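Local coordinates for protein putative oxidoreductase molybdopterin-binding subunit (Sulfolobus tokodaii, PDB 4ZOH) that binds pterin cytosine dinucleotide and probably serves as the molybdenum-cofactor subunit of an oxidoreductase of the xanthine dehydrogenase and aldehyde oxidase family, at residues H43-V48 / T70-Y75. Numbering follows the deposited sequence.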
ATOM      1  N   HIS A  43      18.275  29.556  20.956  1.00 29.91           N
ATOM      2  CA  HIS A  43      18.372  29.034  22.350  1.00 26.43           C
ATOM      3  C   HIS A  43      17.293  29.666  23.217  1.00 32.43           C
ATOM      4  O   HIS A  43      17.216  30.889  23.352  1.00 32.01           O
ATOM      5  CB  HIS A  43      19.735  29.277  22.987  1.00 26.42           C
ATOM      6  CG  HIS A  43      20.033  28.384  24.164  1.00 26.06           C
ATOM      7  ND1 HIS A  43      21.119  28.580  25.009  1.00 29.78           N
ATOM      8  CD2 HIS A  43      19.381  27.301  24.642  1.00 23.25           C
ATOM      9  CE1 HIS A  43      21.157  27.617  25.915  1.00 26.98           C
ATOM     10  NE2 HIS A  43      20.107  26.825  25.715  1.00 27.96           N
ATOM     11  N   ALA A  44      16.404  28.822  23.737  1.00 35.11           N
ATOM     12  CA  ALA A  44      15.203  29.291  24.448  1.00 32.51           C
ATOM     13  C   ALA A  44      14.658  28.215  25.335  1.00 34.20           C
ATOM     14  O   ALA A  44      14.791  26.990  25.042  1.00 33.32           O
ATOM     15  CB  ALA A  44      14.114  29.800  23.520  1.00 26.88           C
ATOM     16  N   ARG A  45      14.064  28.677  26.441  1.00 33.57           N
ATOM     17  CA  ARG A  45      13.152  27.807  27.191  1.00 35.37           C
ATOM     18  C   ARG A  45      11.820  27.862  26.534  1.00 27.71           C
ATOM     19  O   ARG A  45      11.442  28.896  25.978  1.00 29.26           O
ATOM     20  CB  ARG A  45      13.102  28.120  28.701  1.00 35.83           C
ATOM     21  CG  ARG A  45      14.289  27.423  29.318  1.00 37.71           C
ATOM     22  CD  ARG A  45      14.222  27.379  30.822  1.00 45.28           C
ATOM     23  NE  ARG A  45      15.514  26.953  31.343  1.00 39.43           N
ATOM     24  CZ  ARG A  45      16.530  27.771  31.638  1.00 40.42           C
ATOM     25  NH1 ARG A  45      16.448  29.115  31.470  1.00 37.71           N
ATOM     26  NH2 ARG A  45      17.652  27.212  32.102  1.00 39.67           N
ATOM     27  N   ILE A  46      11.143  26.717  26.537  1.00 29.35           N
ATOM     28  CA  ILE A  46       9.851  26.605  25.849  1.00 31.73           C
ATOM     29  C   ILE A  46       8.715  26.001  26.692  1.00 29.87           C
ATOM     30  O   ILE A  46       8.946  25.069  27.465  1.00 27.38           O
ATOM     31  CB  ILE A  46       9.985  25.771  24.520  1.00 30.99           C
ATOM     32  CG1 ILE A  46      10.816  24.503  24.747  1.00 32.30           C
ATOM     33  CG2 ILE A  46      10.525  26.653  23.363  1.00 29.47           C
ATOM     34  CD1 ILE A  46      10.375  23.320  23.873  1.00 31.99           C
ATOM     35  N   LYS A  47       7.510  26.500  26.458  1.00 31.18           N
ATOM     36  CA  LYS A  47       6.251  25.871  26.935  1.00 39.59           C
ATOM     37  C   LYS A  47       5.339  25.841  25.768  1.00 35.39           C
ATOM     38  O   LYS A  47       5.153  26.857  25.075  1.00 37.50           O
ATOM     39  CB  LYS A  47       5.533  26.667  28.049  1.00 43.43           C
ATOM     40  CG  LYS A  47       5.918  26.252  29.453  1.00 52.94           C
ATOM     41  CD  LYS A  47       4.911  26.753  30.496  1.00 62.13           C
ATOM     42  CE  LYS A  47       3.953  25.629  30.931  1.00 62.79           C
ATOM     43  NZ  LYS A  47       2.718  26.113  31.628  1.00 61.55           N
ATOM     44  N   VAL A  48       4.805  24.661  25.537  1.00 36.40           N
ATOM     45  CA  VAL A  48       3.915  24.457  24.436  1.00 36.40           C
ATOM     46  C   VAL A  48       2.629  23.936  25.010  1.00 38.80           C
ATOM     47  O   VAL A  48       2.649  22.966  25.748  1.00 39.71           O
ATOM     48  CB  VAL A  48       4.429  23.392  23.428  1.00 34.50           C
ATOM     49  CG1 VAL A  48       3.623  23.521  22.175  1.00 31.74           C
ATOM     50  CG2 VAL A  48       5.902  23.539  23.123  1.00 31.31           C
ATOM     51  N   THR A  70      11.707  19.499  24.935  1.00 32.22           N
ATOM     52  CA  THR A  70      10.568  19.609  25.930  1.00 32.36           C
ATOM     53  C   THR A  70      10.588  20.891  26.757  1.00 30.83           C
ATOM     54  O   THR A  70       9.629  21.636  26.715  1.00 32.94           O
ATOM     55  CB  THR A  70      10.543  18.429  26.894  1.00 34.48           C
ATOM     56  OG1 THR A  70      11.836  18.306  27.469  1.00 36.80           O
ATOM     57  CG2 THR A  70      10.241  17.144  26.176  1.00 31.52           C
ATOM     58  N   LYS A  71      11.699  21.173  27.457  1.00 38.75           N
ATOM     59  CA  LYS A  71      11.923  22.474  28.196  1.00 38.45           C
ATOM     60  C   LYS A  71      12.833  23.475  27.513  1.00 39.17           C
ATOM     61  O   LYS A  71      12.711  24.709  27.741  1.00 38.16           O
ATOM     62  CB  LYS A  71      12.591  22.257  29.546  1.00 42.80           C
ATOM     63  CG  LYS A  71      12.570  20.866  30.103  1.00 50.66           C
ATOM     64  CD  LYS A  71      11.392  20.692  31.023  1.00 59.01           C
ATOM     65  CE  LYS A  71      11.705  19.560  31.990  1.00 65.68           C
ATOM     66  NZ  LYS A  71      10.397  19.026  32.445  1.00 76.53           N
ATOM     67  N   GLU A  72      13.777  22.963  26.707  1.00 35.44           N
ATOM     68  CA  GLU A  72      14.820  23.824  26.182  1.00 31.16           C
ATOM     69  C   GLU A  72      15.204  23.447  24.735  1.00 29.85           C
ATOM     70  O   GLU A  72      15.695  22.323  24.480  1.00 24.09           O
ATOM     71  CB  GLU A  72      16.040  23.769  27.108  1.00 31.63           C
ATOM     72  CG  GLU A  72      17.091  24.890  26.888  1.00 35.03           C
ATOM     73  CD  GLU A  72      18.311  24.694  27.807  1.00 37.29           C
ATOM     74  OE1 GLU A  72      18.143  24.110  28.909  1.00 40.25           O
ATOM     75  OE2 GLU A  72      19.452  25.076  27.423  1.00 36.19           O
ATOM     76  N   THR A  73      14.982  24.403  23.832  1.00 30.51           N
ATOM     77  CA  THR A  73      15.376  24.268  22.447  1.00 32.23           C
ATOM     78  C   THR A  73      16.747  24.907  22.179  1.00 33.01           C
ATOM     79  O   THR A  73      16.970  26.050  22.608  1.00 36.49           O
ATOM     80  CB  THR A  73      14.322  24.833  21.486  1.00 29.26           C
ATOM     81  OG1 THR A  73      14.787  24.621  20.137  1.00 29.47           O
ATOM     82  CG2 THR A  73      14.062  26.295  21.713  1.00 24.27           C
ATOM     83  N   THR A  74      17.600  24.182  21.429  1.00 29.35           N
ATOM     84  CA  THR A  74      18.968  24.528  21.130  1.00 25.72           C
ATOM     85  C   THR A  74      19.383  24.921  19.689  1.00 31.23           C
ATOM     86  O   THR A  74      20.601  25.063  19.446  1.00 27.33           O
ATOM     87  CB  THR A  74      19.902  23.444  21.596  1.00 26.72           C
ATOM     88  OG1 THR A  74      19.437  22.182  21.104  1.00 27.35           O
ATOM     89  CG2 THR A  74      19.953  23.391  23.153  1.00 25.98           C
ATOM     90  N   TYR A  75      18.421  25.125  18.765  1.00 27.74           N
ATOM     91  CA  TYR A  75      18.714  25.608  17.389  1.00 26.65           C
ATOM     92  C   TYR A  75      17.446  25.968  16.696  1.00 25.53           C
ATOM     93  O   TYR A  75      16.426  25.281  16.886  1.00 28.29           O
ATOM     94  CB  TYR A  75      19.531  24.560  16.552  1.00 25.45           C
ATOM     95  CG  TYR A  75      18.940  23.182  16.360  1.00 25.32           C
ATOM     96  CD1 TYR A  75      18.276  22.842  15.163  1.00 25.80           C
ATOM     97  CD2 TYR A  75      18.997  22.209  17.370  1.00 26.79           C
ATOM     98  CE1 TYR A  75      17.739  21.580  14.966  1.00 23.78           C
ATOM     99  CE2 TYR A  75      18.455  20.946  17.183  1.00 24.47           C
ATOM    100  CZ  TYR A  75      17.828  20.632  15.945  1.00 26.56           C
ATOM    101  OH  TYR A  75      17.300  19.360  15.723  1.00 25.58           O
TER
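A44 and T73 form a hydrogen-bonded antiparallel pair at the edge of a three-stranded sheet in the a/b hammerhead domain, where strand 44-48 runs between strands 72-73 and 100-104. Their two backbone bonds, A44 N to T73 O (3.0 Å) and T73 N to A44 O (2.9 Å), set the register, and a third, from I46 N to K71 O (2.8 Å), continues the pairing just beyond strand 72-73.

The tight side faces strand 79-85. With T73 OG1 anti to the backbone nitrogen (chi1 -178°) and bonded to Q78 OE1, the methyl CG2 is left to sit 3.9 Å from both A44 CB and I46 CG2, and I80 packs against I46 and T73. I46 sends CD1 on to the carbonyl of T70.

The loose part is R45 and K71, both exposed. R45 lies along E103 and S123, its NH2 4.5 Å from E72 OE1, too far for a salt bridge.

E72 itself is buried, its extended chain running back towards H43. Both imidazole nitrogens are bonded, which sets the ring's rotation: ND1 to D106 O, and NE2 to E72 OE2, which S123 N also reaches. NE2 meets that oxygen on its anti side at 2.5 Å, ring and carboxylate turned 31° apart.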